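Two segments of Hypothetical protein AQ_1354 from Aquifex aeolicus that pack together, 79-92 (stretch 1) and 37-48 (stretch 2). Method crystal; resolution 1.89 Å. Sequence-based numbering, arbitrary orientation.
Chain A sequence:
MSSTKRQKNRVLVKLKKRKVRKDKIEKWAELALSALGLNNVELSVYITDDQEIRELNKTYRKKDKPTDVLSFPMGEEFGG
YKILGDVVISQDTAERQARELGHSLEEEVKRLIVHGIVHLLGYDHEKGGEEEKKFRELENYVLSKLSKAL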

# COMPACT_ATOMS: atom_id res chain seq x y z
N GLY A 79 -10.06 -3.52 22.28
CA GLY A 79 -11.27 -2.75 22.54
C GLY A 79 -11.71 -1.81 21.41
O GLY A 79 -11.83 -0.60 21.61
N GLY A 80 -11.96 -2.29 20.23
CA GLY A 80 -12.40 -1.31 19.25
C GLY A 80 -11.34 -0.69 18.35
O GLY A 80 -11.65 -0.21 17.25
N TYR A 81 -10.09 -0.68 18.79
CA TYR A 81 -8.98 -0.22 17.94
C TYR A 81 -8.54 -1.46 17.20
O TYR A 81 -8.35 -2.47 17.83
CB TYR A 81 -7.83 0.22 18.85
CG TYR A 81 -6.57 0.70 18.20
CD1 TYR A 81 -6.48 1.98 17.69
CD2 TYR A 81 -5.43 -0.10 18.16
CE1 TYR A 81 -5.30 2.44 17.10
CE2 TYR A 81 -4.24 0.36 17.59
CZ TYR A 81 -4.19 1.65 17.08
OH TYR A 81 -3.04 2.16 16.52
N LYS A 82 -8.39 -1.40 15.88
CA LYS A 82 -8.01 -2.61 15.13
C LYS A 82 -6.76 -2.35 14.27
O LYS A 82 -6.68 -1.33 13.60
CB LYS A 82 -9.16 -3.07 14.24
CG LYS A 82 -8.91 -4.44 13.51
CD LYS A 82 -10.25 -4.95 12.92
CE LYS A 82 -10.15 -6.30 12.22
NZ LYS A 82 -9.95 -7.39 13.17
N ILE A 83 -5.79 -3.26 14.35
CA ILE A 83 -4.56 -3.15 13.56
C ILE A 83 -4.77 -3.82 12.21
O ILE A 83 -5.00 -5.04 12.14
CB ILE A 83 -3.42 -3.81 14.33
CG1 ILE A 83 -3.27 -3.10 15.71
CG2 ILE A 83 -2.08 -3.72 13.51
CD1 ILE A 83 -2.95 -4.06 16.85
N LEU A 84 -4.77 -3.02 11.16
CA LEU A 84 -5.06 -3.55 9.83
C LEU A 84 -3.88 -4.32 9.30
O LEU A 84 -4.04 -5.44 8.76
CB LEU A 84 -5.37 -2.45 8.85
CG LEU A 84 -6.60 -1.55 8.98
CD1 LEU A 84 -6.75 -0.80 7.64
CD2 LEU A 84 -7.86 -2.38 9.36
N GLY A 85 -2.69 -3.74 9.48
CA GLY A 85 -1.48 -4.44 9.10
C GLY A 85 -0.52 -3.54 8.36
O GLY A 85 -0.56 -2.30 8.50
N ASP A 86 0.35 -4.16 7.57
CA ASP A 86 1.43 -3.42 6.92
C ASP A 86 1.36 -3.40 5.41
O ASP A 86 0.98 -4.38 4.79
CB ASP A 86 2.77 -4.08 7.23
CG ASP A 86 3.02 -4.23 8.71
OD1 ASP A 86 2.58 -3.35 9.46
OD2 ASP A 86 3.62 -5.21 9.20
N VAL A 87 1.82 -2.29 4.84
CA VAL A 87 2.02 -2.17 3.39
C VAL A 87 3.50 -1.86 3.22
O VAL A 87 4.00 -0.92 3.83
CB VAL A 87 1.23 -1.04 2.78
CG1 VAL A 87 1.63 -0.85 1.33
CG2 VAL A 87 -0.29 -1.37 2.84
N VAL A 88 4.20 -2.65 2.40
CA VAL A 88 5.64 -2.46 2.21
C VAL A 88 5.87 -2.22 0.71
O VAL A 88 5.47 -3.06 -0.11
CB VAL A 88 6.40 -3.74 2.62
CG1 VAL A 88 7.92 -3.57 2.42
CG2 VAL A 88 6.08 -4.09 4.07
N ILE A 89 6.56 -1.12 0.37
CA ILE A 89 6.79 -0.72 -1.01
C ILE A 89 8.28 -0.58 -1.26
O ILE A 89 9.00 -0.06 -0.41
CB ILE A 89 6.13 0.66 -1.21
CG1 ILE A 89 4.61 0.47 -1.19
CG2 ILE A 89 6.64 1.33 -2.51
CD1 ILE A 89 3.80 1.77 -1.10
N SER A 90 8.74 -1.03 -2.41
CA SER A 90 10.14 -0.84 -2.74
C SER A 90 10.27 0.41 -3.59
O SER A 90 9.71 0.51 -4.69
CB SER A 90 10.71 -2.00 -3.55
OG SER A 90 12.02 -1.63 -4.03
N GLN A 91 11.02 1.37 -3.07
CA GLN A 91 11.32 2.55 -3.85
C GLN A 91 12.05 2.20 -5.15
O GLN A 91 11.82 2.84 -6.17
CB GLN A 91 12.17 3.55 -3.03
CG GLN A 91 12.47 4.81 -3.80
CD GLN A 91 13.35 5.75 -3.00
OE1 GLN A 91 14.57 5.85 -3.22
NE2 GLN A 91 12.75 6.44 -2.07
N ASP A 92 12.95 1.23 -5.09
CA ASP A 92 13.73 0.83 -6.26
C ASP A 92 12.81 0.40 -7.40
O ASP A 92 13.00 0.80 -8.56
CB ASP A 92 14.62 -0.35 -5.95
CG ASP A 92 15.74 -0.03 -5.00
OD1 ASP A 92 16.10 1.18 -4.83
OD2 ASP A 92 16.33 -0.94 -4.37
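Stretch 2, residues 37-48: GLNNVELSVYIT

Stretch 2 lies beside stretch 1 as a parallel neighbour in a β-sheet: strand 41-48 runs with strand 81-90, their N-to-C directions 23° apart (signed crossing angle -23°) and their axes 4.5 Å apart at closest approach. Before the strand, G37 leaves a helix with positive phi (75°) in a Schellman motif, and N40, at phi/psi 58/41, precedes the extended backbone of V41.

The register follows from CA-CA distances: K82 to V41 4.8 Å, D86 to S44 4.7 Å, V88 to Y46 4.7 Å and S90 to T48 4.9 Å. Backbone hydrogen bonds confirm it. K82 N donates to N40 O (3.2 Å, 162°), while K82 O accepts E42 N (2.9 Å); E42 O then accepts L84 N (2.9 Å). L84, with phi/psi -76/-45, interrupts the extended backbone, and the register advances by one residue on stretch 1. G85 N pays for this: it lies 3.7 Å from E42 O, buried by the contact and without a partner in the model. Regular pairing resumes as S44 N donates to G85 O (3.0 Å, 177°) and V87 N to S44 O (2.9 Å). Next, Y46 N meets V87 O (2.8 Å), I89 N meets Y46 O (2.9 Å) and T48 N meets I89 O (2.8 Å). Q91 N closes the ladder on T48 O (2.9 Å), where stretch 1 turns helical; S90 is the N-cap, its side chain capping a backbone N just past the stretch.

Among side chains, Y81 OH donates to E42 OE2 at 2.6 Å, with the carboxylate oxygen at the ring edge. Apolar contacts line the face bearing V87, I89, V45 and I47, with I89 CB 3.8 Å from I47 CD1. L84 points toward stretch 2, placing its CG 3.7 Å from V41 CB. Y46 OH and T48 OG1 are satisfied elsewhere in the structure.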

# COMPACT_ATOMS: atom_id res chain seq x y z
N GLY A 37 -13.83 5.10 4.65
CA GLY A 37 -14.75 5.17 5.77
C GLY A 37 -14.25 4.48 7.04
O GLY A 37 -15.03 4.21 7.93
N LEU A 38 -12.95 4.23 7.13
CA LEU A 38 -12.40 3.51 8.27
C LEU A 38 -12.10 4.46 9.39
O LEU A 38 -11.65 5.57 9.14
CB LEU A 38 -11.10 2.80 7.88
CG LEU A 38 -11.38 1.60 6.97
CD1 LEU A 38 -10.11 1.13 6.28
CD2 LEU A 38 -11.95 0.48 7.85
N ASN A 39 -12.35 4.02 10.62
CA ASN A 39 -12.10 4.84 11.80
C ASN A 39 -11.42 3.98 12.86
O ASN A 39 -11.72 2.79 13.00
CB ASN A 39 -13.44 5.38 12.36
CG ASN A 39 -14.22 6.27 11.35
OD1 ASN A 39 -13.98 7.49 11.27
ND2 ASN A 39 -15.19 5.66 10.63
N ASN A 40 -10.51 4.56 13.62
CA ASN A 40 -9.84 3.82 14.66
C ASN A 40 -9.08 2.56 14.25
O ASN A 40 -9.16 1.55 14.95
CB ASN A 40 -10.87 3.37 15.64
CG ASN A 40 -10.67 3.96 16.96
OD1 ASN A 40 -10.08 5.05 17.10
ND2 ASN A 40 -11.13 3.25 17.97
N VAL A 41 -8.36 2.62 13.13
CA VAL A 41 -7.55 1.51 12.74
C VAL A 41 -6.11 1.96 12.66
O VAL A 41 -5.82 3.16 12.59
CB VAL A 41 -7.96 0.90 11.36
CG1 VAL A 41 -9.45 0.46 11.40
CG2 VAL A 41 -7.72 1.92 10.26
N GLU A 42 -5.20 1.00 12.70
CA GLU A 42 -3.77 1.28 12.58
C GLU A 42 -3.24 0.71 11.28
O GLU A 42 -3.59 -0.41 10.89
CB GLU A 42 -3.01 0.68 13.77
CG GLU A 42 -1.48 0.90 13.71
CD GLU A 42 -0.79 0.17 14.84
OE1 GLU A 42 0.02 -0.75 14.57
OE2 GLU A 42 -1.10 0.49 16.02
N LEU A 43 -2.43 1.49 10.58
CA LEU A 43 -1.87 1.04 9.31
C LEU A 43 -0.40 1.41 9.33
O LEU A 43 -0.08 2.56 9.65
CB LEU A 43 -2.50 1.82 8.17
CG LEU A 43 -1.85 1.68 6.80
CD1 LEU A 43 -1.98 0.21 6.32
CD2 LEU A 43 -2.51 2.63 5.79
N SER A 44 0.48 0.47 8.99
CA SER A 44 1.89 0.79 8.88
C SER A 44 2.29 0.80 7.40
O SER A 44 1.85 -0.07 6.63
CB SER A 44 2.75 -0.19 9.68
OG SER A 44 2.48 -0.02 11.08
N VAL A 45 3.08 1.80 7.01
CA VAL A 45 3.57 1.87 5.64
C VAL A 45 5.10 1.88 5.68
O VAL A 45 5.70 2.72 6.39
CB VAL A 45 3.04 3.10 4.90
CG1 VAL A 45 3.56 3.11 3.45
CG2 VAL A 45 1.48 3.11 4.93
N TYR A 46 5.75 0.96 4.97
CA TYR A 46 7.22 0.92 4.99
C TYR A 46 7.73 1.16 3.58
O TYR A 46 7.27 0.50 2.65
CB TYR A 46 7.69 -0.45 5.48
CG TYR A 46 9.19 -0.64 5.70
CD1 TYR A 46 10.02 0.41 6.08
CD2 TYR A 46 9.77 -1.91 5.57
CE1 TYR A 46 11.37 0.22 6.30
CE2 TYR A 46 11.11 -2.12 5.79
CZ TYR A 46 11.91 -1.07 6.16
OH TYR A 46 13.26 -1.32 6.37
N ILE A 47 8.63 2.13 3.40
CA ILE A 47 9.24 2.32 2.08
C ILE A 47 10.67 1.80 2.17
O ILE A 47 11.51 2.35 2.91
CB ILE A 47 9.28 3.80 1.64
CG1 ILE A 47 7.90 4.47 1.70
CG2 ILE A 47 9.91 3.91 0.24
CD1 ILE A 47 6.79 3.81 0.84
N THR A 48 10.97 0.74 1.43
CA THR A 48 12.27 0.11 1.54
C THR A 48 12.90 -0.10 0.17
O THR A 48 12.55 0.61 -0.78
CB THR A 48 12.16 -1.18 2.40
OG1 THR A 48 13.44 -1.75 2.61
CG2 THR A 48 11.33 -2.28 1.69